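Local coordinates for hypothetical protein (Geobacillus stearothermophilus, PDB 1SFS) that is of unknown function but carries a glycoside hydrolase-like domain and may be a bacterial lysozyme, at residues A187-T192 against Y217-E222; W30-A35 against C224-N229; P199-A204 against W213-G218. All coordinates share one frame; numbering follows the deposited sequence.

Contact 1 of 3, residues A187-T192 against Y217-E222; sequences APRPGT and YGRDAE
The touching parts of 187-192 and 217-222 run 28° apart, the latter leaving the end of strand 211-218, and are joined by one backbone bond, Gly191 N to Tyr217 O at 2.9 Å, nearly straight and lying in the carbonyl plane. Gly218 lets the chains come this close, since a CB on it would run into Gly191 and Thr192 N. Arg189 and Arg219 lay their guanidinium groups flat on each other, centres 3.5 Å apart and planes only 11° from parallel. The bend of Arg189 at chi3 (-59°) turns its end over Arg219, whose chain is extended, and Arg189 NH2 sits over the centre of the Arg219 group. Arg219 is held in place by Tyr155 OH at NH2 and Gln216 OE1 at NE; Arg189 NH2 has a weak bond to Ala186 O. Further along, Thr192 CG2, placed beside its own backbone N, presses on Gly218 C at 3.4 Å and on Arg219 O at 3.5 Å. A water bridges the backbones here, accepting from Thr192 N at 2.9 Å and donating to Arg219 O at 3.2 Å, while Thr192 OG1 binds a second water at 2.9 Å. A glycine in place of Thr192 would probably open a gap above Gly218 and Arg219 O and leave that second water without its hydroxyl partner. The like charges would be expected to repel, but the acceptors Gln216 OE1 and Ala186 O and the exposed setting probably ease the stack; the direct bond, bridging water and Thr192 probably hold the loop.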
ATOM      1  N   ALA A 187     -11.001   0.109  -4.390  1.00 10.58           N
ATOM      2  CA  ALA A 187     -12.293   0.139  -5.074  1.00 11.62           C
ATOM      3  C   ALA A 187     -12.298   1.232  -6.118  1.00 10.68           C
ATOM      4  O   ALA A 187     -11.606   2.253  -5.925  1.00 10.76           O
ATOM      5  CB  ALA A 187     -13.403   0.467  -4.051  1.00 14.12           C
ATOM      6  N   PRO A 188     -13.102   1.113  -7.154  1.00 11.96           N
ATOM      7  CA  PRO A 188     -13.810  -0.119  -7.543  1.00 12.78           C
ATOM      8  C   PRO A 188     -12.825  -1.118  -8.108  1.00 12.21           C
ATOM      9  O   PRO A 188     -11.631  -0.822  -8.292  1.00 12.24           O
ATOM     10  CB  PRO A 188     -14.802   0.385  -8.619  1.00 15.16           C
ATOM     11  CG  PRO A 188     -14.050   1.502  -9.243  1.00 15.14           C
ATOM     12  CD  PRO A 188     -13.288   2.197  -8.141  1.00 12.75           C
ATOM     13  N   ARG A 189     -13.296  -2.309  -8.408  1.00 13.08           N
ATOM     14  CA  ARG A 189     -12.447  -3.405  -8.808  1.00 13.36           C
ATOM     15  C   ARG A 189     -12.969  -4.060 -10.072  1.00 13.48           C
ATOM     16  O   ARG A 189     -13.592  -5.144 -10.055  1.00 15.08           O
ATOM     17  CB  ARG A 189     -12.414  -4.413  -7.649  1.00 15.87           C
ATOM     18  CG  ARG A 189     -11.368  -5.474  -7.746  1.00 16.82           C
ATOM     19  CD  ARG A 189     -11.347  -6.447  -6.546  1.00 18.04           C
ATOM     20  NE  ARG A 189     -11.129  -5.676  -5.357  1.00 16.44           N
ATOM     21  CZ  ARG A 189     -11.676  -5.799  -4.171  1.00 18.27           C
ATOM     22  NH1 ARG A 189     -12.519  -6.781  -3.892  1.00 27.66           N
ATOM     23  NH2 ARG A 189     -11.319  -4.905  -3.251  1.00 18.50           N
ATOM     24  N   PRO A 190     -12.819  -3.404 -11.221  1.00 13.03           N
ATOM     25  CA  PRO A 190     -13.339  -3.956 -12.484  1.00 15.07           C
ATOM     26  C   PRO A 190     -12.647  -5.247 -12.889  1.00 14.87           C
ATOM     27  O   PRO A 190     -13.281  -6.017 -13.604  1.00 18.23           O
ATOM     28  CB  PRO A 190     -13.057  -2.841 -13.488  1.00 15.70           C
ATOM     29  CG  PRO A 190     -11.896  -2.045 -12.910  1.00 14.12           C
ATOM     30  CD  PRO A 190     -12.215  -2.085 -11.423  1.00 12.71           C
ATOM     31  N   GLY A 191     -11.438  -5.521 -12.432  1.00 13.90           N
ATOM     32  CA  GLY A 191     -10.765  -6.777 -12.710  1.00 14.93           C
ATOM     33  C   GLY A 191      -9.389  -6.580 -13.280  1.00 12.94           C
ATOM     34  O   GLY A 191      -9.049  -5.532 -13.861  1.00 12.88           O
ATOM     35  N   THR A 192      -8.533  -7.556 -13.138  1.00 12.77           N
ATOM     36  CA  THR A 192      -7.183  -7.481 -13.633  1.00 12.54           C
ATOM     37  C   THR A 192      -7.169  -7.368 -15.168  1.00 13.27           C
ATOM     38  O   THR A 192      -8.024  -7.908 -15.849  1.00 14.87           O
ATOM     39  CB  THR A 192      -6.302  -8.645 -13.174  1.00 12.61           C
ATOM     40  OG1 THR A 192      -6.875  -9.870 -13.644  1.00 17.69           O
ATOM     41  CG2 THR A 192      -6.156  -8.682 -11.665  1.00 14.34           C
ATOM     42  N   TYR A 217      -7.082  -2.006  -9.053  1.00  9.15           N
ATOM     43  CA  TYR A 217      -8.257  -2.163  -9.882  1.00  9.75           C
ATOM     44  C   TYR A 217      -8.629  -3.605 -10.178  1.00  9.97           C
ATOM     45  O   TYR A 217      -9.717  -3.868 -10.702  1.00 10.96           O
ATOM     46  CB  TYR A 217      -8.107  -1.353 -11.176  1.00 10.03           C
ATOM     47  CG  TYR A 217      -7.133  -1.900 -12.156  1.00  9.29           C
ATOM     48  CD1 TYR A 217      -7.521  -2.796 -13.124  1.00  9.97           C
ATOM     49  CD2 TYR A 217      -5.812  -1.487 -12.222  1.00  9.18           C
ATOM     50  CE1 TYR A 217      -6.631  -3.298 -14.058  1.00 10.28           C
ATOM     51  CE2 TYR A 217      -4.909  -1.970 -13.136  1.00  9.26           C
ATOM     52  CZ  TYR A 217      -5.321  -2.885 -14.084  1.00  9.54           C
ATOM     53  OH  TYR A 217      -4.422  -3.357 -14.996  1.00 11.06           O
ATOM     54  N   GLY A 218      -7.747  -4.546  -9.825  1.00 10.12           N
ATOM     55  CA  GLY A 218      -8.063  -5.933  -9.983  1.00 11.61           C
ATOM     56  C   GLY A 218      -7.258  -6.800  -9.044  1.00 10.66           C
ATOM     57  O   GLY A 218      -6.112  -6.461  -8.708  1.00 10.61           O
ATOM     58  N   ARG A 219      -7.825  -7.923  -8.625  1.00 12.88           N
ATOM     59  CA  ARG A 219      -7.140  -8.896  -7.794  1.00 13.38           C
ATOM     60  C   ARG A 219      -7.034 -10.216  -8.538  1.00 13.76           C
ATOM     61  O   ARG A 219      -7.947 -10.596  -9.302  1.00 16.44           O
ATOM     62  CB  ARG A 219      -7.859  -9.108  -6.439  1.00 14.78           C
ATOM     63  CG  ARG A 219      -7.770  -7.918  -5.526  1.00 15.52           C
ATOM     64  CD  ARG A 219      -8.516  -8.219  -4.225  1.00 17.76           C
ATOM     65  NE  ARG A 219      -8.377  -7.127  -3.291  1.00 19.28           N
ATOM     66  CZ  ARG A 219      -9.068  -7.096  -2.139  1.00 26.33           C
ATOM     67  NH1 ARG A 219      -9.938  -8.006  -1.728  1.00 41.53           N
ATOM     68  NH2 ARG A 219      -8.838  -6.051  -1.368  1.00 44.17           N
ATOM     69  N   ASP A 220      -5.926 -10.902  -8.295  0.59 15.25           N
ATOM     70  CA  ASP A 220      -5.623 -12.288  -8.607  0.59 16.88           C
ATOM     71  C   ASP A 220      -5.768 -12.574 -10.096  0.59 16.32           C
ATOM     72  O   ASP A 220      -6.707 -13.230 -10.620  0.59 20.19           O
ATOM     73  CB  ASP A 220      -6.524 -13.211  -7.789  0.59 21.20           C
ATOM     74  CG  ASP A 220      -6.303 -13.154  -6.292  0.59 24.58           C
ATOM     75  OD1 ASP A 220      -5.217 -12.788  -5.805  0.59 28.07           O
ATOM     76  OD2 ASP A 220      -7.286 -13.470  -5.576  0.59 33.70           O
ATOM     77  N   ALA A 221      -4.816 -12.059 -10.864  0.56 15.61           N
ATOM     78  CA  ALA A 221      -4.771 -12.113 -12.309  0.56 15.46           C
ATOM     79  C   ALA A 221      -4.740 -13.489 -12.925  0.56 18.99           C
ATOM     80  O   ALA A 221      -5.001 -13.591 -14.128  0.56 23.23           O
ATOM     81  CB  ALA A 221      -3.542 -11.355 -12.808  0.56 15.27           C
ATOM     82  N   GLU A 222      -4.460 -14.533 -12.193  0.56 21.44           N
ATOM     83  CA  GLU A 222      -4.445 -15.912 -12.671  0.56 25.88           C
ATOM     84  C   GLU A 222      -3.367 -16.231 -13.697  0.56 25.79           C
ATOM     85  O   GLU A 222      -2.880 -17.352 -13.524  0.56 30.53           O
ATOM     86  CB  GLU A 222      -5.774 -16.337 -13.287  0.56 27.82           C
ATOM     87  CG  GLU A 222      -7.000 -16.057 -12.422  0.56 29.64           C
ATOM     88  CD  GLU A 222      -8.234 -16.175 -13.313  0.56 33.23           C
ATOM     89  OE1 GLU A 222      -8.318 -15.349 -14.242  0.56 39.67           O
ATOM     90  OE2 GLU A 222      -8.996 -17.097 -13.015  0.56 38.83           O
TER
HETATM   91  O   HOH W   1      -9.662  -9.909 -11.875  1.00 23.60           O
HETATM   92  O   HOH W   2      -8.351 -11.816 -12.145  0.50 28.72           O

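Contact 2 of 3, residues W30-A35 against C224-N229; sequences WGVDSA and CPVDTN
Asp33 OD2 is gripped twice: Asn229 ND2 donates to it at 2.8 Å, almost straight at 170°, and Gln216 NE2 of strand 211-218 supplies another bond. The Asn229 donor arrives on the anti side of the carboxylate, 17° out of its plane, whereas the oxygen lies close to the amide plane. Asn229 OD1 accepts from Trp184 NE1, which fixes the amide the right way round. Asp33 CG stands between its backbone N and carbonyl carbon (chi1 63°), and this swings the carboxylate toward the neighbouring strand, where Asp33 OD1 lies 2.5 Å from Asp227 OD1 with the two acid groups strongly twisted. The other Asp227 oxygen, OD2, takes the backbone N-H of Asp220. Beneath these side chains strands 29-33 and 227-231 are antiparallel, with Gly31-Asn229 and Asp33-Asp227 as hydrogen-bonded pairs; Gly31 N to Asn229 O is 2.9 Å and Asn229 N to Gly31 O 2.8 Å. Between them comes the non-hydrogen-bonded pair Val32-Thr228, whose side chains point to the other face of the sheet. There Val32 CG1 meets Val226 CG2 at 4.1 Å, and Trp30 brings CZ2 to within 4.0 Å of Thr228 CG2. Just before the strand, Pro225 centres an inverse gamma turn, and Cys224 is tied by a disulfide to Cys45 of helix 40-49. The first and last strands thus close the sheet, consistent with a glycoside hydrolase-like barrel, and one face of the seam carries a largely buried acid and amide cluster whose groups are oriented by directed bonds, while the other face is mainly packed by Val32, Val226, Trp30 and Thr228.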
ATOM      1  N   TRP A  30       1.407   1.988 -14.209  1.00  9.96           N
ATOM      2  CA  TRP A  30       0.902   0.640 -13.931  1.00  9.08           C
ATOM      3  C   TRP A  30       1.866  -0.141 -13.084  1.00  8.83           C
ATOM      4  O   TRP A  30       3.095  -0.050 -13.267  1.00  9.66           O
ATOM      5  CB  TRP A  30       0.662  -0.063 -15.272  1.00 10.49           C
ATOM      6  CG  TRP A  30      -0.012  -1.413 -15.191  1.00  9.68           C
ATOM      7  CD1 TRP A  30      -1.353  -1.678 -15.139  1.00 10.62           C
ATOM      8  CD2 TRP A  30       0.649  -2.668 -15.190  1.00  9.64           C
ATOM      9  NE1 TRP A  30      -1.567  -3.015 -15.089  1.00 10.25           N
ATOM     10  CE2 TRP A  30      -0.369  -3.659 -15.124  1.00  9.90           C
ATOM     11  CE3 TRP A  30       2.002  -3.048 -15.244  1.00 10.12           C
ATOM     12  CZ2 TRP A  30      -0.043  -4.993 -15.111  1.00 10.47           C
ATOM     13  CZ3 TRP A  30       2.309  -4.393 -15.227  1.00 10.48           C
ATOM     14  CH2 TRP A  30       1.295  -5.333 -15.170  1.00 11.50           C
ATOM     15  N   GLY A  31       1.315  -0.938 -12.187  1.00  7.84           N
ATOM     16  CA  GLY A  31       2.117  -1.819 -11.353  1.00  8.09           C
ATOM     17  C   GLY A  31       1.300  -2.950 -10.800  1.00  7.48           C
ATOM     18  O   GLY A  31       0.166  -3.161 -11.204  1.00  8.48           O
ATOM     19  N   VAL A  32       1.944  -3.713  -9.906  1.00  7.46           N
ATOM     20  CA  VAL A  32       1.330  -4.919  -9.387  1.00  7.37           C
ATOM     21  C   VAL A  32       1.597  -5.020  -7.888  1.00  6.87           C
ATOM     22  O   VAL A  32       2.299  -4.180  -7.324  1.00  7.55           O
ATOM     23  CB  VAL A  32       1.863  -6.202 -10.113  1.00  7.79           C
ATOM     24  CG1 VAL A  32       1.507  -6.132 -11.594  1.00  9.08           C
ATOM     25  CG2 VAL A  32       3.342  -6.404  -9.884  1.00  9.17           C
ATOM     26  N   ASP A  33       1.044  -6.019  -7.238  1.00  7.08           N
ATOM     27  CA  ASP A  33       1.417  -6.357  -5.875  1.00  7.04           C
ATOM     28  C   ASP A  33       1.275  -7.888  -5.734  1.00  7.40           C
ATOM     29  O   ASP A  33       0.524  -8.521  -6.484  1.00  8.46           O
ATOM     30  CB  ASP A  33       0.591  -5.591  -4.827  1.00  7.64           C
ATOM     31  CG  ASP A  33      -0.863  -5.897  -4.858  1.00  8.62           C
ATOM     32  OD1 ASP A  33      -1.227  -6.986  -4.300  1.00 10.49           O
ATOM     33  OD2 ASP A  33      -1.649  -5.111  -5.423  1.00  9.63           O
ATOM     34  N   SER A  34       1.982  -8.444  -4.760  1.00  7.29           N
ATOM     35  CA  SER A  34       1.885  -9.870  -4.513  1.00  7.87           C
ATOM     36  C   SER A  34       2.189 -10.208  -3.068  1.00  7.44           C
ATOM     37  O   SER A  34       3.061  -9.631  -2.428  1.00  7.95           O
ATOM     38  CB  SER A  34       2.828 -10.642  -5.429  1.00  8.71           C
ATOM     39  OG  SER A  34       4.189 -10.330  -5.233  1.00  8.75           O
ATOM     40  N   ALA A  35       1.496 -11.245  -2.592  1.00  8.48           N
ATOM     41  CA  ALA A  35       1.782 -11.834  -1.305  1.00  8.84           C
ATOM     42  C   ALA A  35       3.154 -12.503  -1.258  1.00  8.65           C
ATOM     43  O   ALA A  35       3.828 -12.493  -0.256  1.00 10.73           O
ATOM     44  CB  ALA A  35       0.716 -12.843  -0.967  1.00 12.11           C
ATOM     45  N   CYS A 224      -0.522 -14.854 -13.634  1.00 21.05           N
ATOM     46  CA  CYS A 224       0.530 -14.661 -12.683  1.00 19.62           C
ATOM     47  C   CYS A 224      -0.155 -14.328 -11.335  1.00 14.91           C
ATOM     48  O   CYS A 224      -1.195 -13.664 -11.387  1.00 16.67           O
ATOM     49  CB  CYS A 224       1.564 -13.532 -12.956  1.00 21.11           C
ATOM     50  SG  CYS A 224       2.267 -13.517 -14.617  1.00 21.47           S
ATOM     51  N   PRO A 225       0.380 -14.779 -10.226  1.00 14.62           N
ATOM     52  CA  PRO A 225      -0.290 -14.615  -8.933  1.00 14.33           C
ATOM     53  C   PRO A 225      -0.037 -13.247  -8.321  1.00 13.43           C
ATOM     54  O   PRO A 225       0.626 -13.034  -7.304  1.00 14.19           O
ATOM     55  CB  PRO A 225       0.318 -15.737  -8.083  1.00 15.80           C
ATOM     56  CG  PRO A 225       1.711 -15.869  -8.634  1.00 17.89           C
ATOM     57  CD  PRO A 225       1.550 -15.647 -10.121  1.00 17.28           C
ATOM     58  N   VAL A 226      -0.614 -12.232  -8.990  1.00 11.34           N
ATOM     59  CA  VAL A 226      -0.478 -10.847  -8.612  1.00 10.08           C
ATOM     60  C   VAL A 226      -1.810 -10.118  -8.740  1.00  9.80           C
ATOM     61  O   VAL A 226      -2.740 -10.569  -9.438  1.00 11.93           O
ATOM     62  CB  VAL A 226       0.562 -10.121  -9.490  1.00  9.70           C
ATOM     63  CG1 VAL A 226       1.898 -10.832  -9.472  1.00 12.21           C
ATOM     64  CG2 VAL A 226       0.107  -9.932 -10.949  1.00 11.07           C
ATOM     65  N   ASP A 227      -1.902  -8.995  -8.076  1.00  9.16           N
ATOM     66  CA  ASP A 227      -2.963  -8.011  -8.271  1.00  9.62           C
ATOM     67  C   ASP A 227      -2.433  -6.894  -9.148  1.00  8.73           C
ATOM     68  O   ASP A 227      -1.231  -6.672  -9.235  1.00  9.23           O
ATOM     69  CB  ASP A 227      -3.410  -7.416  -6.959  1.00 10.15           C
ATOM     70  CG  ASP A 227      -3.721  -8.503  -5.959  1.00 11.81           C
ATOM     71  OD1 ASP A 227      -3.214  -8.426  -4.793  1.00 13.87           O
ATOM     72  OD2 ASP A 227      -4.467  -9.454  -6.225  1.00 14.70           O
ATOM     73  N   THR A 228      -3.340  -6.132  -9.794  1.00  9.00           N
ATOM     74  CA  THR A 228      -2.967  -5.072 -10.691  1.00  8.20           C
ATOM     75  C   THR A 228      -3.423  -3.711 -10.178  1.00  7.86           C
ATOM     76  O   THR A 228      -4.518  -3.533  -9.667  1.00  9.03           O
ATOM     77  CB  THR A 228      -3.489  -5.303 -12.124  1.00  9.49           C
ATOM     78  OG1 THR A 228      -4.914  -5.451 -12.113  1.00 10.54           O
ATOM     79  CG2 THR A 228      -2.881  -6.572 -12.729  1.00 11.16           C
ATOM     80  N   ASN A 229      -2.514  -2.733 -10.364  1.00  7.76           N
ATOM     81  CA  ASN A 229      -2.682  -1.387  -9.802  1.00  7.52           C
ATOM     82  C   ASN A 229      -2.359  -0.338 -10.843  1.00  7.71           C
ATOM     83  O   ASN A 229      -1.577  -0.557 -11.778  1.00  8.43           O
ATOM     84  CB  ASN A 229      -1.731  -1.176  -8.634  1.00  7.48           C
ATOM     85  CG  ASN A 229      -1.980  -2.136  -7.508  1.00  7.77           C
ATOM     86  OD1 ASN A 229      -2.894  -1.982  -6.735  1.00  8.31           O
ATOM     87  ND2 ASN A 229      -1.113  -3.145  -7.396  1.00 12.15           N
TER

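Contact 3 of 3, residues P199-A204 against W213-G218; sequences PRYQPA and WVWQYG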
ATOM      1  N   PRO A 199      -7.696   0.292 -17.304  1.00 13.54           N
ATOM      2  CA  PRO A 199      -8.683   1.351 -17.418  1.00 13.63           C
ATOM      3  C   PRO A 199      -8.100   2.703 -17.093  1.00 12.47           C
ATOM      4  O   PRO A 199      -7.016   2.819 -16.518  1.00 13.07           O
ATOM      5  CB  PRO A 199      -9.676   0.949 -16.338  1.00 16.56           C
ATOM      6  CG  PRO A 199      -8.880   0.196 -15.319  1.00 16.42           C
ATOM      7  CD  PRO A 199      -7.871  -0.555 -16.121  1.00 14.11           C
ATOM      8  N   ARG A 200      -8.837   3.743 -17.425  0.61 12.36           N
ATOM      9  CA  ARG A 200      -8.532   5.072 -16.966  0.61 11.32           C
ATOM     10  C   ARG A 200      -8.440   5.099 -15.442  0.61 10.99           C
ATOM     11  O   ARG A 200      -9.210   4.445 -14.724  0.61 11.39           O
ATOM     12  CB  ARG A 200      -9.664   6.039 -17.401  0.61 12.02           C
ATOM     13  CG  ARG A 200      -9.361   7.503 -17.080  0.61 13.18           C
ATOM     14  CD  ARG A 200     -10.466   8.433 -17.626  0.61 15.12           C
ATOM     15  NE  ARG A 200     -11.765   7.940 -17.172  0.61 16.16           N
ATOM     16  CZ  ARG A 200     -12.329   8.316 -16.022  0.61 14.75           C
ATOM     17  NH1 ARG A 200     -13.488   7.790 -15.697  0.61 17.45           N
ATOM     18  NH2 ARG A 200     -11.802   9.189 -15.182  0.61 13.74           N
ATOM     19  N   TYR A 201      -7.501   5.885 -14.936  1.00 10.76           N
ATOM     20  CA  TYR A 201      -7.360   6.017 -13.486  1.00 10.32           C
ATOM     21  C   TYR A 201      -8.593   6.653 -12.864  1.00 11.20           C
ATOM     22  O   TYR A 201      -8.890   7.805 -13.131  1.00 13.46           O
ATOM     23  CB  TYR A 201      -6.104   6.833 -13.200  1.00 11.45           C
ATOM     24  CG  TYR A 201      -5.730   6.940 -11.735  1.00 10.13           C
ATOM     25  CD1 TYR A 201      -5.087   5.878 -11.105  1.00  9.37           C
ATOM     26  CD2 TYR A 201      -6.001   8.062 -10.958  1.00 11.36           C
ATOM     27  CE1 TYR A 201      -4.713   5.905  -9.788  1.00  9.82           C
ATOM     28  CE2 TYR A 201      -5.616   8.106  -9.628  1.00 11.41           C
ATOM     29  CZ  TYR A 201      -4.990   7.029  -9.040  1.00  9.46           C
ATOM     30  OH  TYR A 201      -4.597   7.011  -7.739  1.00 11.79           O
ATOM     31  N   GLN A 202      -9.285   5.912 -12.012  0.64 10.64           N
ATOM     32  CA  GLN A 202     -10.545   6.350 -11.408  0.64 13.11           C
ATOM     33  C   GLN A 202     -10.813   5.662 -10.070  0.64 10.78           C
ATOM     34  O   GLN A 202     -11.894   5.056  -9.870  0.64 11.67           O
ATOM     35  CB  GLN A 202     -11.728   6.171 -12.387  0.64 16.30           C
ATOM     36  CG  GLN A 202     -11.817   4.802 -12.959  0.64 19.32           C
ATOM     37  CD  GLN A 202     -12.622   4.555 -14.200  0.64 22.53           C
ATOM     38  OE1 GLN A 202     -12.003   3.898 -15.030  0.64 18.92           O
ATOM     39  NE2 GLN A 202     -13.871   4.975 -14.310  0.64 23.24           N
ATOM     40  N   PRO A 203      -9.900   5.723  -9.109  1.00  9.94           N
ATOM     41  CA  PRO A 203     -10.210   5.080  -7.811  1.00  9.99           C
ATOM     42  C   PRO A 203     -11.361   5.768  -7.099  1.00 10.52           C
ATOM     43  O   PRO A 203     -11.548   6.997  -7.215  1.00 12.56           O
ATOM     44  CB  PRO A 203      -8.943   5.317  -7.016  1.00  9.77           C
ATOM     45  CG  PRO A 203      -8.312   6.503  -7.592  1.00 11.43           C
ATOM     46  CD  PRO A 203      -8.621   6.398  -9.077  1.00 10.89           C
ATOM     47  N   ALA A 204     -12.067   4.969  -6.305  1.00 10.75           N
ATOM     48  CA  ALA A 204     -12.993   5.541  -5.284  1.00 12.12           C
ATOM     49  C   ALA A 204     -12.162   6.262  -4.221  1.00  9.76           C
ATOM     50  O   ALA A 204     -11.089   5.826  -3.842  1.00 11.15           O
ATOM     51  CB  ALA A 204     -13.780   4.436  -4.639  1.00 15.56           C
ATOM     52  N   TRP A 213      -3.530   8.172  -4.472  1.00  7.62           N
ATOM     53  CA  TRP A 213      -2.473   8.055  -5.448  1.00  8.07           C
ATOM     54  C   TRP A 213      -2.216   6.663  -5.944  1.00  7.61           C
ATOM     55  O   TRP A 213      -1.365   6.478  -6.802  1.00  8.94           O
ATOM     56  CB  TRP A 213      -1.159   8.650  -4.922  1.00  8.93           C
ATOM     57  CG  TRP A 213      -1.186  10.138  -4.737  1.00  9.94           C
ATOM     58  CD1 TRP A 213      -2.173  11.019  -5.028  1.00 11.32           C
ATOM     59  CD2 TRP A 213      -0.079  10.877  -4.176  1.00 12.77           C
ATOM     60  NE1 TRP A 213      -1.734  12.309  -4.688  1.00 14.77           N
ATOM     61  CE2 TRP A 213      -0.475  12.231  -4.163  1.00 15.15           C
ATOM     62  CE3 TRP A 213       1.180  10.492  -3.695  1.00 14.49           C
ATOM     63  CZ2 TRP A 213       0.366  13.218  -3.673  1.00 18.62           C
ATOM     64  CZ3 TRP A 213       2.024  11.485  -3.208  1.00 17.47           C
ATOM     65  CH2 TRP A 213       1.580  12.776  -3.224  1.00 20.38           C
ATOM     66  N   VAL A 214      -2.892   5.665  -5.420  1.00  7.33           N
ATOM     67  CA  VAL A 214      -2.779   4.290  -5.881  1.00  7.72           C
ATOM     68  C   VAL A 214      -4.168   3.700  -5.957  1.00  6.91           C
ATOM     69  O   VAL A 214      -5.012   4.012  -5.114  1.00  7.71           O
ATOM     70  CB  VAL A 214      -1.866   3.402  -5.002  1.00  8.43           C
ATOM     71  CG1 VAL A 214      -1.231   2.306  -5.844  1.00  9.82           C
ATOM     72  CG2 VAL A 214      -0.831   4.209  -4.233  1.00 11.58           C
ATOM     73  N   TRP A 215      -4.403   2.795  -6.903  1.00  7.46           N
ATOM     74  CA  TRP A 215      -5.684   2.169  -7.111  1.00  7.50           C
ATOM     75  C   TRP A 215      -5.459   0.691  -7.451  1.00  7.72           C
ATOM     76  O   TRP A 215      -4.874   0.394  -8.515  1.00  8.27           O
ATOM     77  CB  TRP A 215      -6.419   2.852  -8.264  1.00  8.25           C
ATOM     78  CG  TRP A 215      -7.737   2.254  -8.590  1.00  8.29           C
ATOM     79  CD1 TRP A 215      -8.617   1.615  -7.782  1.00  8.59           C
ATOM     80  CD2 TRP A 215      -8.358   2.235  -9.884  1.00  8.48           C
ATOM     81  NE1 TRP A 215      -9.714   1.213  -8.475  1.00  9.38           N
ATOM     82  CE2 TRP A 215      -9.575   1.577  -9.780  1.00  8.86           C
ATOM     83  CE3 TRP A 215      -7.951   2.711 -11.137  1.00  9.27           C
ATOM     84  CZ2 TRP A 215     -10.419   1.382 -10.877  1.00 10.36           C
ATOM     85  CZ3 TRP A 215      -8.777   2.519 -12.233  1.00 11.35           C
ATOM     86  CH2 TRP A 215      -9.989   1.864 -12.087  1.00 10.98           C
ATOM     87  N   GLN A 216      -5.925  -0.213  -6.628  1.00  7.85           N
ATOM     88  CA  GLN A 216      -5.924  -1.650  -6.937  1.00  8.30           C
ATOM     89  C   GLN A 216      -7.207  -1.915  -7.737  1.00  8.57           C
ATOM     90  O   GLN A 216      -8.285  -2.010  -7.155  1.00 11.23           O
ATOM     91  CB  GLN A 216      -5.827  -2.485  -5.701  1.00  8.40           C
ATOM     92  CG  GLN A 216      -5.512  -3.945  -6.015  1.00  9.63           C
ATOM     93  CD  GLN A 216      -5.512  -4.734  -4.749  1.00 11.86           C
ATOM     94  OE1 GLN A 216      -6.586  -4.845  -4.125  1.00 13.63           O
ATOM     95  NE2 GLN A 216      -4.361  -5.232  -4.347  1.00 15.91           N
ATOM     96  N   TYR A 217      -7.082  -2.006  -9.053  1.00  9.15           N
ATOM     97  CA  TYR A 217      -8.257  -2.163  -9.882  1.00  9.75           C
ATOM     98  C   TYR A 217      -8.629  -3.605 -10.178  1.00  9.97           C
ATOM     99  O   TYR A 217      -9.717  -3.868 -10.702  1.00 10.96           O
ATOM    100  CB  TYR A 217      -8.107  -1.353 -11.176  1.00 10.03           C
ATOM    101  CG  TYR A 217      -7.133  -1.900 -12.156  1.00  9.29           C
ATOM    102  CD1 TYR A 217      -7.521  -2.796 -13.124  1.00  9.97           C
ATOM    103  CD2 TYR A 217      -5.812  -1.487 -12.222  1.00  9.18           C
ATOM    104  CE1 TYR A 217      -6.631  -3.298 -14.058  1.00 10.28           C
ATOM    105  CE2 TYR A 217      -4.909  -1.970 -13.136  1.00  9.26           C
ATOM    106  CZ  TYR A 217      -5.321  -2.885 -14.084  1.00  9.54           C
ATOM    107  OH  TYR A 217      -4.422  -3.357 -14.996  1.00 11.06           O
ATOM    108  N   GLY A 218      -7.747  -4.546  -9.825  1.00 10.12           N
ATOM    109  CA  GLY A 218      -8.063  -5.933  -9.983  1.00 11.61           C
ATOM    110  C   GLY A 218      -7.258  -6.800  -9.044  1.00 10.66           C
ATOM    111  O   GLY A 218      -6.112  -6.461  -8.708  1.00 10.61           O
TER
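Trp215 lies like a plate under the loop of residues 199-204, with Pro203 on one face and CB of Tyr217 from its own strand on the opposite face. Pro203 CA stands 3.8 Å from the centroid of the five-membered ring, only 7° off the normal, a CH-pi contact, and Pro203 CB comes to 3.6 Å from Trp215 CG. With CG anti to the backbone N (chi1 178°), the indole extends beneath the loop backbone, and Trp215 CZ3 approaches Arg200 O obliquely at 3.2 Å. The polar end, Trp215 NE1, donates to Pro188 O. Pro199 serves two rings: its CG touches Trp215 CH2 at 3.8 Å, while its CD rests over a face of Tyr217, 3.9 Å from that ring's centroid and shifted toward the rim. Tyr201 and Trp215 run antiparallel alongside, Tyr201 CE1 passing 3.8 Å from Trp215 CB. Pro203 CD lies over the centre of the Tyr201 ring, so this proline packs against both aromatics. The hydroxyl of Tyr201 reaches the strand backbone and is bonded to Val212 O. No hydrogen bond joins the two segments directly. The arrangement is proline-aromatic packing: the long loop after strand 182-185 lays its prolines over aromatics of the next strand, 211-218, in a sheet consistent with a glycoside hydrolase-like barrel.

How the contacts relate
Strand 211-218 is common ground: contacts 1 and 3 both end on it, sharing Tyr217 and Gly218, with centres about 10 Å apart. Their other segments, 187-192 and 199-204, belong to the long loop between strands 182-185 and 211-218, and Ala187 O to Ala204 N ties the two parts of that loop together. Contact 2, about 9 Å from contact 1 and 13 Å from contact 3 between centres, pairs the first and last strands, so along the chain it encloses both. Tyr217 OH bonds to Trp30 NE1, linking the loop-covered strand to this seam. Together the three contacts join the first and last strands and pack the loop onto strand 211-218, consistent with a closed, barrel-like sheet.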